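Local structure of cytochrome C-type biogenesis protein ccmF (Thermus thermophilus, 6ZMQ) at residues T105-L110 with V188-M193; L119-Y124 with V150-V155. The protein binds heme b within the membrane and, as a heme lyase of the CcmF family, probably takes part in attaching heme to c-type cytochromes. All coordinates share one frame; numbering follows the deposited sequence.

Contact 1: residues T105-L110 with V188-M193; sequences TPWAAL and VHPVLM. With PTY (phosphatidylethanolamine), chain F.
Trp-107 reaches from the loop that joins helices 99-104 and 110-129 to Pro-190 and Val-191 on helix 185-213, a loop-against-helix contact within the transmembrane bundle at a proline kink. The packing is apolar. Val-191 CG2 sits 3.4 Å above the indole plane, shifted toward the rim, and it is 3.6 Å from Trp-107 CE2, with NE1 and CZ2 just as near. Pro-190 CB meets the pyrrole part of the ring instead, 4.0 Å from Trp-107 CD1. The indole gets there because its CG lies between the backbone N and the carbonyl carbon (chi1 61°), which swings the ring off the loop and across both side chains at roughly a right angle.

The polar side is handled separately. Trp-107 NE1 hydrogen-bonds to Ala-187 O, the residue just before Val-188 on helix 185-213, so the ring is anchored to the same helix that it packs on. Pro-190 has no N-H to give to the preceding turn, and the helix kinks there. In the loop, Ala-108 N bonds to Thr-105 O, and Ala-109 is the N-cap of helix 110-129.

Lipid takes another side of helix 185-213. An acyl chain of phosphatidylethanolamine runs past Leu-192, where lipid C27 lies 4.0 Å from Leu-192 CD2, and ends beside Val-188, where CG1 lies 3.8 Å from lipid C28.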
loop_
_atom_site.group_PDB
_atom_site.type_symbol
_atom_site.label_atom_id
_atom_site.label_comp_id
_atom_site.label_asym_id
_atom_site.label_seq_id
_atom_site.Cartn_x
_atom_site.Cartn_y
_atom_site.Cartn_z
ATOM N N THR A 105 -2.499 18.588 -6.719
ATOM C CA THR A 105 -3.058 18.472 -8.069
ATOM C C THR A 105 -2.085 17.915 -9.135
ATOM O O THR A 105 -2.570 17.190 -10.018
ATOM C CB THR A 105 -3.622 19.837 -8.495
ATOM O OG1 THR A 105 -4.509 20.299 -7.477
ATOM C CG2 THR A 105 -4.487 19.741 -9.741
ATOM N N PRO A 106 -0.749 18.131 -9.118
ATOM C CA PRO A 106 0.102 17.450 -10.125
ATOM C C PRO A 106 0.172 15.921 -10.065
ATOM O O PRO A 106 0.958 15.355 -10.823
ATOM C CB PRO A 106 1.497 18.039 -9.862
ATOM C CG PRO A 106 1.230 19.338 -9.408
ATOM C CD PRO A 106 0.081 19.189 -8.487
ATOM N N TRP A 107 -0.592 15.231 -9.205
ATOM C CA TRP A 107 -0.889 13.822 -9.430
ATOM C C TRP A 107 -2.373 13.515 -9.231
ATOM O O TRP A 107 -2.715 12.386 -8.861
ATOM C CB TRP A 107 0.009 12.928 -8.546
ATOM C CG TRP A 107 -0.117 13.088 -7.062
ATOM C CD1 TRP A 107 -0.992 12.444 -6.236
ATOM C CD2 TRP A 107 0.676 13.937 -6.218
ATOM N NE1 TRP A 107 -0.797 12.841 -4.934
ATOM C CE2 TRP A 107 0.217 13.761 -4.898
ATOM C CE3 TRP A 107 1.721 14.836 -6.451
ATOM C CZ2 TRP A 107 0.771 14.450 -3.820
ATOM C CZ3 TRP A 107 2.272 15.521 -5.376
ATOM C CH2 TRP A 107 1.793 15.320 -4.082
ATOM N N ALA A 108 -3.261 14.484 -9.497
ATOM C CA ALA A 108 -4.690 14.316 -9.218
ATOM C C ALA A 108 -5.349 13.324 -10.175
ATOM O O ALA A 108 -5.889 12.296 -9.748
ATOM C CB ALA A 108 -5.408 15.667 -9.275
ATOM N N ALA A 109 -5.343 13.622 -11.472
ATOM C CA ALA A 109 -5.827 12.660 -12.449
ATOM C C ALA A 109 -4.641 11.916 -13.066
ATOM O O ALA A 109 -3.551 11.872 -12.495
ATOM C CB ALA A 109 -6.702 13.337 -13.500
ATOM N N LEU A 110 -4.867 11.315 -14.242
ATOM C CA LEU A 110 -4.022 10.224 -14.733
ATOM C C LEU A 110 -2.641 10.710 -15.184
ATOM O O LEU A 110 -1.614 10.155 -14.769
ATOM C CB LEU A 110 -4.765 9.480 -15.854
ATOM C CG LEU A 110 -4.284 8.194 -16.553
ATOM C CD1 LEU A 110 -5.504 7.466 -17.097
ATOM C CD2 LEU A 110 -3.287 8.402 -17.693
ATOM N N VAL A 188 -2.067 11.675 -0.208
ATOM C CA VAL A 188 -0.904 10.932 0.275
ATOM C C VAL A 188 -1.043 9.410 0.169
ATOM O O VAL A 188 -0.020 8.711 0.170
ATOM C CB VAL A 188 -0.520 11.354 1.714
ATOM C CG1 VAL A 188 -0.486 12.888 1.825
ATOM C CG2 VAL A 188 -1.446 10.754 2.751
ATOM N N HIS A 189 -2.260 8.879 0.066
ATOM C CA HIS A 189 -2.426 7.473 -0.305
ATOM C C HIS A 189 -1.951 7.117 -1.724
ATOM O O HIS A 189 -1.509 5.967 -1.900
ATOM C CB HIS A 189 -3.891 7.068 -0.059
ATOM C CG HIS A 189 -4.217 5.644 -0.361
ATOM N ND1 HIS A 189 -4.516 5.191 -1.629
ATOM C CD2 HIS A 189 -4.334 4.576 0.457
ATOM C CE1 HIS A 189 -4.794 3.901 -1.576
ATOM N NE2 HIS A 189 -4.691 3.504 -0.320
ATOM N N PRO A 190 -2.059 7.974 -2.772
ATOM C CA PRO A 190 -1.368 7.627 -4.037
ATOM C C PRO A 190 0.151 7.496 -3.943
ATOM O O PRO A 190 0.676 6.440 -4.338
ATOM C CB PRO A 190 -1.766 8.781 -4.963
ATOM C CG PRO A 190 -3.132 9.111 -4.541
ATOM C CD PRO A 190 -3.117 8.981 -3.050
ATOM N N VAL A 191 0.854 8.492 -3.377
ATOM C CA VAL A 191 2.322 8.539 -3.398
ATOM C C VAL A 191 2.933 7.412 -2.582
ATOM O O VAL A 191 3.949 6.833 -2.993
ATOM C CB VAL A 191 2.827 9.902 -2.873
ATOM C CG1 VAL A 191 4.284 10.152 -3.280
ATOM C CG2 VAL A 191 1.922 11.023 -3.336
ATOM N N LEU A 192 2.238 7.020 -1.505
ATOM C CA LEU A 192 2.604 5.890 -0.650
ATOM C C LEU A 192 2.705 4.581 -1.422
ATOM O O LEU A 192 3.500 3.699 -1.066
ATOM C CB LEU A 192 1.568 5.743 0.467
ATOM C CG LEU A 192 1.957 6.222 1.857
ATOM C CD1 LEU A 192 2.944 5.226 2.364
ATOM C CD2 LEU A 192 2.583 7.609 1.876
ATOM N N MET A 193 1.894 4.422 -2.466
ATOM C CA MET A 193 2.056 3.236 -3.292
ATOM C C MET A 193 3.060 3.434 -4.420
ATOM O O MET A 193 3.754 2.471 -4.778
ATOM C CB MET A 193 0.696 2.754 -3.782
ATOM C CG MET A 193 0.114 1.799 -2.763
ATOM S SD MET A 193 -1.545 1.168 -2.941
ATOM C CE MET A 193 -2.097 1.612 -1.308
HETATM C C1 PTY F . 17.797 3.022 -0.088
HETATM C C2 PTY F . 21.933 -3.070 1.373
HETATM C C3 PTY F . 22.452 -1.667 1.058
HETATM O O4 PTY F . 16.924 3.926 -0.700
HETATM C C5 PTY F . 20.096 2.829 0.953
HETATM C C6 PTY F . 19.062 3.770 0.320
HETATM O O7 PTY F . 18.678 4.731 1.267
HETATM C C8 PTY F . 19.167 6.037 1.110
HETATM O O10 PTY F . 20.313 6.228 0.869
HETATM C C11 PTY F . 18.212 7.225 1.268
HETATM C C12 PTY F . 18.887 8.514 0.794
HETATM C C13 PTY F . 17.950 9.722 0.899
HETATM C C14 PTY F . 17.550 9.971 2.355
HETATM C C15 PTY F . 16.966 11.376 2.517
HETATM C C16 PTY F . 16.036 11.373 3.730
HETATM C C17 PTY F . 14.949 12.443 3.594
HETATM C C18 PTY F . 13.544 11.875 3.331
HETATM C C19 PTY F . 13.267 10.535 4.021
HETATM C C20 PTY F . 11.841 10.487 4.580
HETATM C C21 PTY F . 10.797 10.429 3.459
HETATM C C22 PTY F . 9.396 10.381 4.080
HETATM C C23 PTY F . 8.375 9.712 3.154
HETATM C C24 PTY F . 7.431 10.774 2.575
HETATM C C25 PTY F . 5.973 10.321 2.701
HETATM C C26 PTY F . 5.022 11.472 2.362
HETATM C C27 PTY F . 3.685 11.260 3.070
HETATM C C28 PTY F . 3.048 12.625 3.324
HETATM C C29 PTY F . 2.247 12.601 4.623
HETATM C C30 PTY F . 15.561 3.699 -0.473
HETATM C C31 PTY F . 14.527 4.755 -0.871
HETATM O O30 PTY F . 15.200 2.678 0.014
HETATM C C32 PTY F . 14.790 6.132 -0.263
HETATM C C33 PTY F . 13.587 7.031 -0.560
HETATM C C34 PTY F . 13.165 7.793 0.697
HETATM C C35 PTY F . 11.658 8.031 0.640
HETATM C C36 PTY F . 11.342 8.991 -0.510
HETATM C C37 PTY F . 10.107 9.837 -0.180
HETATM C C38 PTY F . 9.785 10.815 -1.315
HETATM C C39 PTY F . 8.505 11.605 -1.039
HETATM C C40 PTY F . 8.657 13.034 -1.558
HETATM C C41 PTY F . 7.460 13.888 -1.140
HETATM C C42 PTY F . 7.755 14.520 0.217
HETATM C C43 PTY F . 7.800 16.038 0.056
HETATM C C44 PTY F . 7.456 16.665 1.404
HETATM P P1 PTY F . 21.711 0.797 0.516
HETATM O O11 PTY F . 21.394 -0.747 1.007
HETATM O O12 PTY F . 22.548 0.732 -0.740
HETATM O O13 PTY F . 22.536 1.485 1.577
HETATM O O14 PTY F . 20.304 1.635 0.238
HETATM N N1 PTY F . 23.055 -3.926 1.718
#

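Contact 2: residues L119-Y124 with V150-V155; sequences LLQTLY and VFFFGV. With PTY (phosphatidylethanolamine), chain E.
Gln-121 meets Phe-152 through its aliphatic part, although it is a polar residue buried between two membrane helices: its CG comes to the edge of the ring, near the ring plane, 3.6 Å from Phe-152 CE2. The chain bends about CB-CG (chi2 -74°), which carries the amide away, its plane 48° from the ring's. Gln-121 also touches Val-198 and Ser-201 of helix 185-213, so it is wedged among three helices.

The second pair is Thr-122 with Phe-153. The methyl CG2 approaches the ring obliquely, 4.1 Å from Phe-153 CE2; the phenyl group brings its far end toward helix 110-129 even though its CB does not aim there. Thr-122 OG1 turns back to its own helix and donates to Leu-119 O at 2.6 Å, tilted 30° from the carbonyl plane and on the same face as Leu-123 N, which bonds that oxygen too; Gly-118 O is a second hydrogen-bond partner of the hydroxyl. A valine in its place would lack the hydroxyl, and both carbonyls would probably lose that partner.

Helices 110-129 and 135-157 form a helical hairpin. Val-150 and Phe-151 touch phosphatidylethanolamine, with Phe-151 CD1 3.7 Å from lipid C17, and the Phe-151 ring packs on Phe-329 and Phe-332. With no hydrogen bond between the two segments, the fit of two phenyl rings against a methylene and a methyl probably sets how the helices lie here.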
loop_
_atom_site.group_PDB
_atom_site.type_symbol
_atom_site.label_atom_id
_atom_site.label_comp_id
_atom_site.label_asym_id
_atom_site.label_seq_id
_atom_site.Cartn_x
_atom_site.Cartn_y
_atom_site.Cartn_z
ATOM N N LEU A 119 8.708 10.220 -12.267
ATOM C CA LEU A 119 9.687 10.988 -11.497
ATOM C C LEU A 119 10.253 10.189 -10.331
ATOM O O LEU A 119 11.466 10.210 -10.090
ATOM C CB LEU A 119 9.073 12.292 -10.984
ATOM C CG LEU A 119 10.099 13.185 -10.292
ATOM C CD1 LEU A 119 9.918 14.511 -10.828
ATOM C CD2 LEU A 119 9.947 13.279 -8.763
ATOM N N LEU A 120 9.392 9.506 -9.577
ATOM C CA LEU A 120 9.882 8.702 -8.466
ATOM C C LEU A 120 10.636 7.473 -8.958
ATOM O O LEU A 120 11.578 7.027 -8.282
ATOM C CB LEU A 120 8.713 8.329 -7.548
ATOM C CG LEU A 120 8.036 9.510 -6.839
ATOM C CD1 LEU A 120 7.055 9.049 -5.768
ATOM C CD2 LEU A 120 9.057 10.491 -6.250
ATOM N N GLN A 121 10.298 6.985 -10.162
ATOM C CA GLN A 121 11.119 5.984 -10.840
ATOM C C GLN A 121 12.517 6.512 -11.149
ATOM O O GLN A 121 13.516 5.826 -10.888
ATOM C CB GLN A 121 10.443 5.538 -12.134
ATOM C CG GLN A 121 9.896 4.135 -12.088
ATOM C CD GLN A 121 10.981 3.091 -12.149
ATOM O OE1 GLN A 121 12.095 3.339 -12.620
ATOM N NE2 GLN A 121 10.653 1.897 -11.701
ATOM N N THR A 122 12.600 7.730 -11.706
ATOM C CA THR A 122 13.899 8.306 -12.049
ATOM C C THR A 122 14.725 8.626 -10.807
ATOM O O THR A 122 15.957 8.488 -10.827
ATOM C CB THR A 122 13.733 9.565 -12.897
ATOM O OG1 THR A 122 12.843 10.476 -12.248
ATOM C CG2 THR A 122 13.259 9.265 -14.325
ATOM N N LEU A 123 14.065 9.055 -9.721
ATOM C CA LEU A 123 14.770 9.319 -8.467
ATOM C C LEU A 123 15.341 8.034 -7.875
ATOM O O LEU A 123 16.494 8.006 -7.427
ATOM C CB LEU A 123 13.842 10.004 -7.457
ATOM C CG LEU A 123 14.230 9.906 -5.966
ATOM C CD1 LEU A 123 15.347 10.891 -5.607
ATOM C CD2 LEU A 123 13.036 10.081 -5.035
ATOM N N TYR A 124 14.551 6.951 -7.888
ATOM C CA TYR A 124 15.020 5.687 -7.329
ATOM C C TYR A 124 16.116 5.067 -8.194
ATOM O O TYR A 124 17.058 4.450 -7.672
ATOM C CB TYR A 124 13.838 4.734 -7.163
ATOM C CG TYR A 124 13.196 4.802 -5.789
ATOM C CD1 TYR A 124 12.718 6.016 -5.285
ATOM C CD2 TYR A 124 13.042 3.658 -5.005
ATOM C CE1 TYR A 124 12.109 6.089 -4.040
ATOM C CE2 TYR A 124 12.443 3.732 -3.742
ATOM C CZ TYR A 124 11.972 4.946 -3.280
ATOM O OH TYR A 124 11.376 5.038 -2.042
ATOM N N VAL A 150 11.468 4.356 -19.871
ATOM C CA VAL A 150 11.083 4.525 -21.271
ATOM C C VAL A 150 9.608 4.197 -21.471
ATOM O O VAL A 150 8.916 4.895 -22.221
ATOM C CB VAL A 150 12.021 3.698 -22.180
ATOM C CG1 VAL A 150 11.386 3.293 -23.504
ATOM C CG2 VAL A 150 13.231 4.510 -22.480
ATOM N N PHE A 151 9.083 3.192 -20.748
ATOM C CA PHE A 151 7.644 2.915 -20.819
ATOM C C PHE A 151 6.822 4.056 -20.241
ATOM O O PHE A 151 5.814 4.443 -20.832
ATOM C CB PHE A 151 7.237 1.629 -20.101
ATOM C CG PHE A 151 5.731 1.405 -20.130
ATOM C CD1 PHE A 151 5.070 1.225 -21.342
ATOM C CD2 PHE A 151 4.972 1.472 -18.970
ATOM C CE1 PHE A 151 3.691 1.045 -21.386
ATOM C CE2 PHE A 151 3.592 1.294 -19.004
ATOM C CZ PHE A 151 2.953 1.082 -20.215
ATOM N N PHE A 152 7.239 4.602 -19.089
ATOM C CA PHE A 152 6.474 5.681 -18.455
ATOM C C PHE A 152 6.487 6.952 -19.289
ATOM O O PHE A 152 5.449 7.594 -19.469
ATOM C CB PHE A 152 7.002 5.984 -17.052
ATOM C CG PHE A 152 6.500 5.045 -16.015
ATOM C CD1 PHE A 152 5.170 4.647 -16.012
ATOM C CD2 PHE A 152 7.350 4.572 -15.031
ATOM C CE1 PHE A 152 4.705 3.775 -15.056
ATOM C CE2 PHE A 152 6.890 3.700 -14.068
ATOM C CZ PHE A 152 5.571 3.300 -14.086
ATOM N N PHE A 153 7.632 7.294 -19.867
ATOM C CA PHE A 153 7.672 8.537 -20.622
ATOM C C PHE A 153 7.182 8.352 -22.057
ATOM O O PHE A 153 6.670 9.304 -22.652
ATOM C CB PHE A 153 9.071 9.139 -20.533
ATOM C CG PHE A 153 9.327 9.811 -19.206
ATOM C CD1 PHE A 153 8.875 11.100 -18.978
ATOM C CD2 PHE A 153 9.944 9.129 -18.164
ATOM C CE1 PHE A 153 9.074 11.718 -17.753
ATOM C CE2 PHE A 153 10.150 9.742 -16.933
ATOM C CZ PHE A 153 9.709 11.036 -16.736
ATOM N N GLY A 154 7.278 7.139 -22.614
ATOM C CA GLY A 154 6.559 6.835 -23.842
ATOM C C GLY A 154 5.051 6.890 -23.671
ATOM O O GLY A 154 4.356 7.551 -24.446
ATOM N N VAL A 155 4.531 6.269 -22.600
ATOM C CA VAL A 155 3.090 6.263 -22.337
ATOM C C VAL A 155 2.629 7.635 -21.844
ATOM O O VAL A 155 1.431 7.885 -21.689
ATOM C CB VAL A 155 2.724 5.141 -21.337
ATOM C CG1 VAL A 155 2.907 5.565 -19.872
ATOM C CG2 VAL A 155 1.321 4.598 -21.581
HETATM C C1 PTY E . -3.192 1.803 -29.553
HETATM C C2 PTY E . -9.934 1.357 -31.915
HETATM C C3 PTY E . -9.332 0.841 -30.608
HETATM O O4 PTY E . -2.935 3.025 -28.923
HETATM C C5 PTY E . -5.019 0.789 -28.125
HETATM C C6 PTY E . -3.545 0.687 -28.562
HETATM O O7 PTY E . -2.662 0.670 -27.453
HETATM C C8 PTY E . -1.593 -0.258 -27.521
HETATM O O10 PTY E . -1.434 -0.893 -28.509
HETATM C C11 PTY E . -0.625 -0.477 -26.341
HETATM C C12 PTY E . 0.567 -1.390 -26.702
HETATM C C13 PTY E . 1.195 -2.085 -25.474
HETATM C C14 PTY E . 2.733 -2.082 -25.474
HETATM C C15 PTY E . 3.311 -2.032 -24.050
HETATM C C16 PTY E . 4.676 -2.732 -23.920
HETATM C C17 PTY E . 5.747 -1.749 -23.419
HETATM C C18 PTY E . 6.870 -2.426 -22.620
HETATM C C19 PTY E . 8.007 -1.433 -22.345
HETATM C C20 PTY E . 9.270 -2.163 -21.868
HETATM C C21 PTY E . 10.524 -1.325 -22.139
HETATM C C22 PTY E . 11.681 -2.208 -22.627
HETATM C C23 PTY E . 12.405 -2.863 -21.445
HETATM C C24 PTY E . 13.644 -3.625 -21.930
HETATM C C25 PTY E . 14.511 -4.106 -20.761
HETATM C C26 PTY E . 14.601 -5.634 -20.768
HETATM C C27 PTY E . 15.992 -6.095 -20.335
HETATM C C28 PTY E . 15.895 -7.548 -19.877
HETATM C C29 PTY E . 17.246 -8.247 -19.987
HETATM C C30 PTY E . -2.085 3.843 -29.679
HETATM C C31 PTY E . -0.574 3.612 -29.626
HETATM O O30 PTY E . -2.532 4.699 -30.369
HETATM C C32 PTY E . -0.119 3.570 -28.166
HETATM C C33 PTY E . 1.328 3.086 -28.043
HETATM C C34 PTY E . 1.814 3.290 -26.605
HETATM C C35 PTY E . 3.234 2.742 -26.447
HETATM C C36 PTY E . 3.984 3.482 -25.337
HETATM C C37 PTY E . 5.484 3.461 -25.634
HETATM C C38 PTY E . 6.223 2.740 -24.506
HETATM C C39 PTY E . 7.694 2.520 -24.866
HETATM C C40 PTY E . 7.918 1.049 -25.219
HETATM C C41 PTY E . 9.410 0.712 -25.261
HETATM C C42 PTY E . 9.944 0.891 -26.682
HETATM C C43 PTY E . 11.206 0.052 -26.860
HETATM C C44 PTY E . 12.415 0.981 -26.823
HETATM P P1 PTY E . -6.750 0.899 -30.163
HETATM O O11 PTY E . -8.229 1.628 -30.248
HETATM O O12 PTY E . -6.938 -0.580 -29.926
HETATM O O13 PTY E . -6.071 1.083 -31.498
HETATM O O14 PTY E . -5.802 1.580 -28.988
HETATM N N1 PTY E . -9.926 0.290 -32.900
#

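How the contacts relate
Helix 110-129 joins the two contacts: the loop of contact 1 leads into it, and contact 2 lies further along it. They also touch, Val-191 CG1 packing 3.9 Å from Leu-120 CD1, so helix 185-213 leans on the same helix that pairs with 135-157. Contact 2 is the buried one, with all four touching residues enclosed; contact 1 is partly buried, and one loop residue does the reaching. Contact 1 sets an indole against aliphatic groups, contact 2 phenyl rings against a methylene and a methyl. One phosphatidylethanolamine (chain F) borders both, at Val-188, Leu-192 and Tyr-124; Val-150 and Phe-151 touch another (chain E). In sequence, contact 2 falls between the halves of contact 1.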